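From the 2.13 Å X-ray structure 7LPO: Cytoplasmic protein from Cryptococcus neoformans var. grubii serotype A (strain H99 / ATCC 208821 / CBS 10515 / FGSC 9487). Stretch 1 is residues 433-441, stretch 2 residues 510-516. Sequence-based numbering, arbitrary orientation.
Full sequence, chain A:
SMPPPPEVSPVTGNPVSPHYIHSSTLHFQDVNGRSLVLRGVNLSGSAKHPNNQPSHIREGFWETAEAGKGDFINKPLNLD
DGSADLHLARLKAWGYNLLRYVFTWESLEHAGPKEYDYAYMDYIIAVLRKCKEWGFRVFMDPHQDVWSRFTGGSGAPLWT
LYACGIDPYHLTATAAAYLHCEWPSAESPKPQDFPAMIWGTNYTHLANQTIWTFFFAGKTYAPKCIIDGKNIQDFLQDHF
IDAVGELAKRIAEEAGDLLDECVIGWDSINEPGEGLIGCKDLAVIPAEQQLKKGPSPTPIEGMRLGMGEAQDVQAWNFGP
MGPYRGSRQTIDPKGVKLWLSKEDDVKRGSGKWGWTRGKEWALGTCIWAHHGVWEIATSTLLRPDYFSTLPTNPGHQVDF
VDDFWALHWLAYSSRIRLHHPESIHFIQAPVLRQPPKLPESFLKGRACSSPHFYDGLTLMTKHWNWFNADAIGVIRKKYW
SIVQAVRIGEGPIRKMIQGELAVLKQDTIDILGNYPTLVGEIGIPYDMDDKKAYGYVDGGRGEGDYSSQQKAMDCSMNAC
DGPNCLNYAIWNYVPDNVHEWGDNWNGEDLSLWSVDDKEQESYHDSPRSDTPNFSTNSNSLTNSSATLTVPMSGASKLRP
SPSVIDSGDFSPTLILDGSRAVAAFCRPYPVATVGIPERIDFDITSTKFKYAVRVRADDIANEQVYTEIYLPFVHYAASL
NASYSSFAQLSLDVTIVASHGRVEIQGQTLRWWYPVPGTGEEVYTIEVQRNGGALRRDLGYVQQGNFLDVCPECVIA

Stretch 1 433-441: RQPPKLPES
Stretch 2 510-516: DILGNYP

The contact between residues 433-441 and 510-516 is built largely from van der Waals packing, yet a single short hydrogen bond ties E440 to Y515: the phenol donates from Y515 OH to E440 OE1 over 2.6 Å. It is the only direct hydrogen bond between the two stretches, which lie at least 74 residues apart in sequence at any point of touch. OE1 sits at the edge of the Y515 ring, near its plane, where a phenolic proton can be aimed at the carboxylate. E440 OE2 is 3.2 Å from Y515 OH, but at a poor angle, and E440 OE2 is hydrogen-bonded elsewhere in the structure. The CA-to-CB bond of E440 points sideways, chi1 lies between wells at -93°, chi2 is m (-49°) and chi3 is 130°, and the end of the side chain comes nearer to the other stretch. The CA-to-CB bond of Y515 points toward stretch 1, with chi1 m (-73°) and chi2 -71°.

Stretch 1 is extended through most of its length. From R433 to P439, phi lies between -116° and -65° and psi between 124° and 168°; P439 then occupies the N-cap position, and E440 (-64/-24) and S441 (-62/-18) begin a helix. All three prolines have C-gamma endo pucker. Stretch 2 enters as the end of a helix, with a wider pi-type turn at 510-512, where I511 adopts -116/-54 and L512 -85/-36. G513 has left helical geometry at 130/-160. An ideal CB on G513 would be jammed against the carbonyl O of L512, which by itself calls for glycine, and it would also sit a crowded 3.5 Å from Y515 CE2. N514 (-87/84) and Y515 (-133/159) carry the chain onward, with a weak backbone hydrogen bond from Y515 N to G513 O of 3.0 Å.

In register, K437 and I511 face each other with CA atoms 5.6 Å apart. Contacts advance broadly in the same order along both chains, from Q434 at I511 to E440 at Y515. The CA-to-CB bond of I511 points toward stretch 1; the residue is an m,t rotamer (-62°, 169°) and loses 117 Å² to it, the largest share of the 403 Å² buried in total. I511 CD1 lies 3.7 Å from Q434 CB (chi m, t, -46°) and 4.1 Å from P435 CD, while I511 CG2 lies 3.4 Å from P435 O and 3.3 Å from P436 O. K437 (m, p, p, t) places CD 3.9 Å from I511 CG2 before its end leads away.

The CA-to-CB bond of L512, also m,t (-70°, 175°), points sideways, but the end of the side chain comes nearer. L512 CG is 4.3 Å from P435 CG, and L512 CD2 lies 3.6 Å from P436 O and 4.1 Å from L438 CD1. L438 is m,t as well (-67°, 172°). The pairings with P435 and L438 bury hydrocarbon.

Water 1 links the two backbones, donating to L438 O (3.0 Å) and I511 O (2.9 Å), a shared donor for two acceptors.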

# COMPACT_ATOMS: atom_id res chain seq x y z
N ARG A 433 5.92 11.25 4.28
CA ARG A 433 7.15 12.00 4.03
C ARG A 433 7.24 12.33 2.54
O ARG A 433 6.72 11.61 1.69
CB ARG A 433 8.40 11.21 4.47
CG ARG A 433 8.34 10.61 5.88
CD ARG A 433 8.46 11.67 6.96
NE ARG A 433 9.06 11.15 8.19
CZ ARG A 433 8.69 11.48 9.42
NH1 ARG A 433 7.71 12.37 9.62
NH2 ARG A 433 9.31 10.94 10.47
N GLN A 434 7.91 13.42 2.23
CA GLN A 434 8.23 13.69 0.84
C GLN A 434 9.38 12.78 0.41
O GLN A 434 10.24 12.42 1.22
CB GLN A 434 8.65 15.14 0.65
CG GLN A 434 7.55 16.16 0.83
CD GLN A 434 8.04 17.57 0.52
OE1 GLN A 434 9.12 17.97 0.98
NE2 GLN A 434 7.27 18.31 -0.26
N PRO A 435 9.42 12.39 -0.86
CA PRO A 435 10.56 11.61 -1.34
C PRO A 435 11.83 12.45 -1.28
O PRO A 435 11.76 13.69 -1.25
CB PRO A 435 10.19 11.27 -2.79
CG PRO A 435 9.27 12.36 -3.21
CD PRO A 435 8.50 12.75 -1.96
N PRO A 436 13.00 11.82 -1.24
CA PRO A 436 14.25 12.57 -1.37
C PRO A 436 14.50 12.89 -2.83
O PRO A 436 13.85 12.37 -3.73
CB PRO A 436 15.30 11.60 -0.82
CG PRO A 436 14.76 10.24 -1.24
CD PRO A 436 13.23 10.36 -1.32
N LYS A 437 15.47 13.77 -3.06
CA LYS A 437 16.00 13.92 -4.41
C LYS A 437 16.82 12.68 -4.73
O LYS A 437 17.73 12.32 -3.98
CB LYS A 437 16.82 15.19 -4.52
CG LYS A 437 15.94 16.44 -4.59
CD LYS A 437 15.58 16.92 -3.18
CE LYS A 437 16.80 17.53 -2.57
NZ LYS A 437 16.87 17.60 -1.08
N LEU A 438 16.49 12.02 -5.81
CA LEU A 438 17.16 10.80 -6.23
C LEU A 438 17.91 11.05 -7.53
O LEU A 438 17.42 11.79 -8.39
CB LEU A 438 16.16 9.66 -6.42
CG LEU A 438 15.47 9.16 -5.14
CD1 LEU A 438 14.36 8.18 -5.49
CD2 LEU A 438 16.46 8.53 -4.17
N PRO A 439 19.09 10.46 -7.70
CA PRO A 439 19.92 10.83 -8.85
C PRO A 439 19.37 10.28 -10.16
O PRO A 439 18.81 9.18 -10.22
CB PRO A 439 21.28 10.19 -8.52
CG PRO A 439 20.91 8.97 -7.68
CD PRO A 439 19.69 9.40 -6.87
N GLU A 440 19.53 11.08 -11.23
CA GLU A 440 19.15 10.61 -12.55
C GLU A 440 20.00 9.43 -13.00
O GLU A 440 19.56 8.64 -13.84
CB GLU A 440 19.27 11.74 -13.58
CG GLU A 440 18.01 12.55 -13.84
CD GLU A 440 16.78 11.68 -14.10
OE1 GLU A 440 15.74 11.91 -13.45
OE2 GLU A 440 16.86 10.75 -14.94
N SER A 441 21.21 9.27 -12.44
CA SER A 441 22.03 8.12 -12.78
C SER A 441 21.36 6.81 -12.39
O SER A 441 21.75 5.75 -12.90
CB SER A 441 23.41 8.21 -12.11
OG SER A 441 23.31 8.61 -10.76
N ASP A 510 8.17 18.83 -7.82
CA ASP A 510 9.09 19.63 -7.02
C ASP A 510 10.42 18.91 -6.79
O ASP A 510 11.48 19.55 -6.74
CB ASP A 510 8.47 19.94 -5.66
CG ASP A 510 7.42 21.01 -5.72
OD1 ASP A 510 7.27 21.64 -6.79
OD2 ASP A 510 6.73 21.20 -4.70
N ILE A 511 10.38 17.59 -6.62
CA ILE A 511 11.49 16.84 -6.04
C ILE A 511 12.09 15.85 -7.03
O ILE A 511 13.31 15.84 -7.25
CB ILE A 511 11.06 16.11 -4.75
CG1 ILE A 511 10.64 17.13 -3.69
CG2 ILE A 511 12.20 15.23 -4.24
CD1 ILE A 511 9.95 16.51 -2.50
N LEU A 512 11.26 14.98 -7.61
CA LEU A 512 11.79 13.93 -8.47
C LEU A 512 11.99 14.41 -9.90
O LEU A 512 12.96 14.02 -10.56
CB LEU A 512 10.86 12.72 -8.45
CG LEU A 512 10.87 11.93 -7.13
CD1 LEU A 512 9.83 10.80 -7.14
CD2 LEU A 512 12.26 11.37 -6.85
N GLY A 513 11.10 15.27 -10.40
CA GLY A 513 11.19 15.77 -11.75
C GLY A 513 9.87 15.61 -12.48
O GLY A 513 8.81 15.47 -11.86
N ASN A 514 9.95 15.64 -13.81
CA ASN A 514 8.75 15.53 -14.64
C ASN A 514 8.47 14.06 -14.88
O ASN A 514 8.86 13.46 -15.89
CB ASN A 514 8.92 16.32 -15.93
CG ASN A 514 8.60 17.79 -15.73
OD1 ASN A 514 7.47 18.23 -15.93
ND2 ASN A 514 9.61 18.56 -15.32
N TYR A 515 7.79 13.47 -13.92
CA TYR A 515 7.46 12.05 -13.89
C TYR A 515 6.00 11.90 -13.53
O TYR A 515 5.40 12.81 -12.94
CB TYR A 515 8.32 11.31 -12.85
CG TYR A 515 9.75 11.12 -13.25
CD1 TYR A 515 10.10 10.24 -14.26
CD2 TYR A 515 10.77 11.82 -12.60
CE1 TYR A 515 11.41 10.04 -14.62
CE2 TYR A 515 12.09 11.64 -12.96
CZ TYR A 515 12.40 10.75 -13.97
OH TYR A 515 13.71 10.55 -14.34
N PRO A 516 5.40 10.76 -13.85
CA PRO A 516 4.01 10.53 -13.44
C PRO A 516 3.90 10.30 -11.94
O PRO A 516 4.89 10.03 -11.25
CB PRO A 516 3.60 9.28 -14.22
CG PRO A 516 4.69 9.08 -15.26
CD PRO A 516 5.93 9.68 -14.68
O HOH W 1 15.36 13.93 -8.00